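Local coordinates for protein VP5 (Halorubrum pleomorphic virus 2, PDB 6QGI) that is a viral envelope protein that probably drives fusion of the virion membrane with that of its haloarchaeal host, at residues G365-P374 / G403-P411. Residues are numbered along the deposited sequence; the frame is centred on the assembly and turned at random.
Sequences GGNVTLTSEP and GTWYHDVSP
L370 and W405 form a hydrogen-bonded pair in an antiparallel arrangement of strands 367-370 and 405-408, part of a small three-stranded sheet in which 398-399 flanks 405-408. Both backbone polar atoms of each residue are used: L370 N donates to W405 O at 2.7 Å, while W405 N reaches L370 O at 2.8 Å, in the carbonyl plane. V368 and H407 repeat the exchange more loosely, with 3.2 Å from V368 N to H407 O and a less straight return bond from H407 N to V368 O. Just past the strand ends V409 N donates to G366 O at 2.8 Å, from above the carbonyl plane. Three CA-H groups supplement these bonds, Y406 CA lying near V368 O, T369 CA near W405 O and T404 CA near L370 O. In the non-hydrogen-bonded pair T369-Y406, the outward backbone bonds go to Q360 and T398. V368 packs on L382, and L370 and P374 on V380, of strand 378-384 in the neighbouring sheet. W405 carries CG beside its backbone N (chi1 -74°), placing the indole against E373 and P374. E373 CB stands 4.0 Å from the six-membered ring centroid and P374 CD 4.2 Å from the five-membered one, both CH-pi contacts over one face. E373 OE2 is hydrogen-bonded to I1 N, T404 OG1 to T400 OG1, and H407 ND1 weakly to O of glycosylated N396. S410 OG donates to D408 OD1 at 2.9 Å, approaching from above the carboxylate plane.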
loop_
_atom_site.group_PDB
_atom_site.type_symbol
_atom_site.label_atom_id
_atom_site.label_comp_id
_atom_site.label_asym_id
_atom_site.label_seq_id
_atom_site.Cartn_x
_atom_site.Cartn_y
_atom_site.Cartn_z
ATOM N N GLY A 365 -14.523 0.010 -40.994
ATOM C CA GLY A 365 -15.953 -0.288 -40.925
ATOM C C GLY A 365 -16.560 -0.279 -39.535
ATOM O O GLY A 365 -17.302 -1.196 -39.172
ATOM N N GLY A 366 -16.224 0.750 -38.759
ATOM C CA GLY A 366 -16.701 0.906 -37.390
ATOM C C GLY A 366 -15.757 0.359 -36.334
ATOM O O GLY A 366 -15.824 0.787 -35.179
ATOM N N ASN A 367 -14.874 -0.592 -36.717
ATOM C CA ASN A 367 -13.899 -1.213 -35.819
ATOM C C ASN A 367 -12.731 -0.254 -35.509
ATOM O O ASN A 367 -11.806 -0.105 -36.319
ATOM C CB ASN A 367 -13.367 -2.540 -36.398
ATOM C CG ASN A 367 -14.157 -3.774 -36.024
ATOM O OD1 ASN A 367 -14.205 -4.183 -34.857
ATOM N ND2 ASN A 367 -14.760 -4.422 -37.015
ATOM N N VAL A 368 -12.791 0.403 -34.332
ATOM C CA VAL A 368 -11.728 1.292 -33.850
ATOM C C VAL A 368 -10.704 0.410 -33.134
ATOM O O VAL A 368 -11.098 -0.501 -32.414
ATOM C CB VAL A 368 -12.244 2.450 -32.954
ATOM C CG1 VAL A 368 -11.086 3.303 -32.449
ATOM C CG2 VAL A 368 -13.249 3.320 -33.704
ATOM N N THR A 369 -9.403 0.666 -33.344
ATOM C CA THR A 369 -8.331 -0.128 -32.752
ATOM C C THR A 369 -7.424 0.739 -31.863
ATOM O O THR A 369 -7.041 1.843 -32.253
ATOM C CB THR A 369 -7.550 -0.850 -33.868
ATOM O OG1 THR A 369 -8.477 -1.619 -34.641
ATOM C CG2 THR A 369 -6.455 -1.772 -33.331
ATOM N N LEU A 370 -7.109 0.215 -30.656
ATOM C CA LEU A 370 -6.221 0.804 -29.646
ATOM C C LEU A 370 -4.924 0.009 -29.587
ATOM O O LEU A 370 -4.963 -1.223 -29.629
ATOM C CB LEU A 370 -6.873 0.850 -28.246
ATOM C CG LEU A 370 -8.182 1.627 -28.053
ATOM C CD1 LEU A 370 -8.602 1.601 -26.597
ATOM C CD2 LEU A 370 -8.078 3.072 -28.532
ATOM N N THR A 371 -3.782 0.703 -29.493
ATOM C CA THR A 371 -2.472 0.050 -29.470
ATOM C C THR A 371 -1.966 -0.185 -28.022
ATOM O O THR A 371 -0.919 -0.815 -27.840
ATOM C CB THR A 371 -1.470 0.825 -30.332
ATOM O OG1 THR A 371 -1.504 2.203 -29.975
ATOM C CG2 THR A 371 -1.748 0.675 -31.824
ATOM N N SER A 372 -2.731 0.271 -27.006
ATOM C CA SER A 372 -2.438 0.045 -25.588
ATOM C C SER A 372 -3.715 -0.280 -24.824
ATOM O O SER A 372 -4.789 0.210 -25.173
ATOM C CB SER A 372 -1.731 1.238 -24.953
ATOM O OG SER A 372 -0.430 1.428 -25.487
ATOM N N GLU A 373 -3.583 -1.120 -23.783
ATOM C CA GLU A 373 -4.661 -1.590 -22.913
ATOM C C GLU A 373 -5.370 -0.419 -22.215
ATOM O O GLU A 373 -4.699 0.378 -21.556
ATOM C CB GLU A 373 -4.090 -2.562 -21.865
ATOM C CG GLU A 373 -5.099 -3.552 -21.304
ATOM C CD GLU A 373 -4.517 -4.826 -20.713
ATOM O OE1 GLU A 373 -3.304 -4.854 -20.399
ATOM O OE2 GLU A 373 -5.284 -5.803 -20.565
ATOM N N PRO A 374 -6.715 -0.287 -22.348
ATOM C CA PRO A 374 -7.409 0.808 -21.642
ATOM C C PRO A 374 -7.396 0.571 -20.127
ATOM O O PRO A 374 -7.284 -0.571 -19.675
ATOM C CB PRO A 374 -8.821 0.782 -22.231
ATOM C CG PRO A 374 -9.013 -0.610 -22.708
ATOM C CD PRO A 374 -7.663 -1.147 -23.089
ATOM N N GLY A 403 -1.519 -7.667 -29.244
ATOM C CA GLY A 403 -1.464 -6.426 -28.475
ATOM C C GLY A 403 -2.239 -5.243 -29.023
ATOM O O GLY A 403 -1.733 -4.117 -29.025
ATOM N N THR A 404 -3.484 -5.486 -29.463
ATOM C CA THR A 404 -4.391 -4.455 -29.981
ATOM C C THR A 404 -5.774 -4.632 -29.357
ATOM O O THR A 404 -6.134 -5.745 -28.965
ATOM C CB THR A 404 -4.451 -4.454 -31.513
ATOM O OG1 THR A 404 -4.558 -5.789 -31.997
ATOM C CG2 THR A 404 -3.258 -3.761 -32.145
ATOM N N TRP A 405 -6.530 -3.531 -29.225
ATOM C CA TRP A 405 -7.858 -3.576 -28.623
ATOM C C TRP A 405 -8.884 -2.972 -29.567
ATOM O O TRP A 405 -8.804 -1.789 -29.895
ATOM C CB TRP A 405 -7.858 -2.888 -27.251
ATOM C CG TRP A 405 -7.186 -3.727 -26.208
ATOM C CD1 TRP A 405 -7.784 -4.620 -25.371
ATOM C CD2 TRP A 405 -5.774 -3.848 -25.981
ATOM N NE1 TRP A 405 -6.838 -5.248 -24.595
ATOM C CE2 TRP A 405 -5.595 -4.805 -24.960
ATOM C CE3 TRP A 405 -4.640 -3.208 -26.515
ATOM C CZ2 TRP A 405 -4.328 -5.151 -24.472
ATOM C CZ3 TRP A 405 -3.386 -3.568 -26.045
ATOM C CH2 TRP A 405 -3.240 -4.508 -25.018
ATOM N N TYR A 406 -9.831 -3.802 -30.033
ATOM C CA TYR A 406 -10.847 -3.364 -30.984
ATOM C C TYR A 406 -12.252 -3.353 -30.382
ATOM O O TYR A 406 -12.530 -4.081 -29.436
ATOM C CB TYR A 406 -10.816 -4.230 -32.264
ATOM C CG TYR A 406 -11.360 -5.634 -32.101
ATOM C CD1 TYR A 406 -10.548 -6.664 -31.627
ATOM C CD2 TYR A 406 -12.661 -5.950 -32.476
ATOM C CE1 TYR A 406 -11.036 -7.964 -31.493
ATOM C CE2 TYR A 406 -13.162 -7.243 -32.343
ATOM C CZ TYR A 406 -12.344 -8.249 -31.852
ATOM O OH TYR A 406 -12.835 -9.522 -31.703
ATOM N N HIS A 407 -13.133 -2.523 -30.955
ATOM C CA HIS A 407 -14.537 -2.404 -30.582
ATOM C C HIS A 407 -15.332 -1.880 -31.769
ATOM O O HIS A 407 -14.954 -0.867 -32.365
ATOM C CB HIS A 407 -14.739 -1.510 -29.344
ATOM C CG HIS A 407 -16.180 -1.332 -28.972
ATOM N ND1 HIS A 407 -16.901 -2.349 -28.373
ATOM C CD2 HIS A 407 -16.998 -0.274 -29.169
ATOM C CE1 HIS A 407 -18.123 -1.869 -28.205
ATOM N NE2 HIS A 407 -18.226 -0.621 -28.658
ATOM N N ASP A 408 -16.431 -2.571 -32.113
ATOM C CA ASP A 408 -17.297 -2.173 -33.218
ATOM C C ASP A 408 -18.150 -0.978 -32.779
ATOM O O ASP A 408 -19.088 -1.133 -31.992
ATOM C CB ASP A 408 -18.163 -3.360 -33.697
ATOM C CG ASP A 408 -18.920 -3.132 -34.995
ATOM O OD1 ASP A 408 -18.466 -2.298 -35.812
ATOM O OD2 ASP A 408 -19.950 -3.807 -35.204
ATOM N N VAL A 409 -17.783 0.215 -33.262
ATOM C CA VAL A 409 -18.448 1.475 -32.932
ATOM C C VAL A 409 -19.459 1.857 -34.045
ATOM O O VAL A 409 -20.035 2.948 -34.005
ATOM C CB VAL A 409 -17.400 2.608 -32.675
ATOM C CG1 VAL A 409 -18.061 3.881 -32.159
ATOM C CG2 VAL A 409 -16.315 2.161 -31.700
ATOM N N SER A 410 -19.710 0.946 -35.007
ATOM C CA SER A 410 -20.631 1.197 -36.119
ATOM C C SER A 410 -22.087 1.487 -35.656
ATOM O O SER A 410 -22.687 2.395 -36.250
ATOM C CB SER A 410 -20.609 0.046 -37.118
ATOM O OG SER A 410 -21.030 -1.184 -36.555
ATOM N N PRO A 411 -22.660 0.820 -34.602
ATOM C CA PRO A 411 -24.038 1.151 -34.199
ATOM C C PRO A 411 -24.194 2.587 -33.703
ATOM O O PRO A 411 -25.221 3.207 -33.978
ATOM C CB PRO A 411 -24.328 0.154 -33.075
ATOM C CG PRO A 411 -23.360 -0.974 -33.310
ATOM C CD PRO A 411 -22.133 -0.276 -33.757
#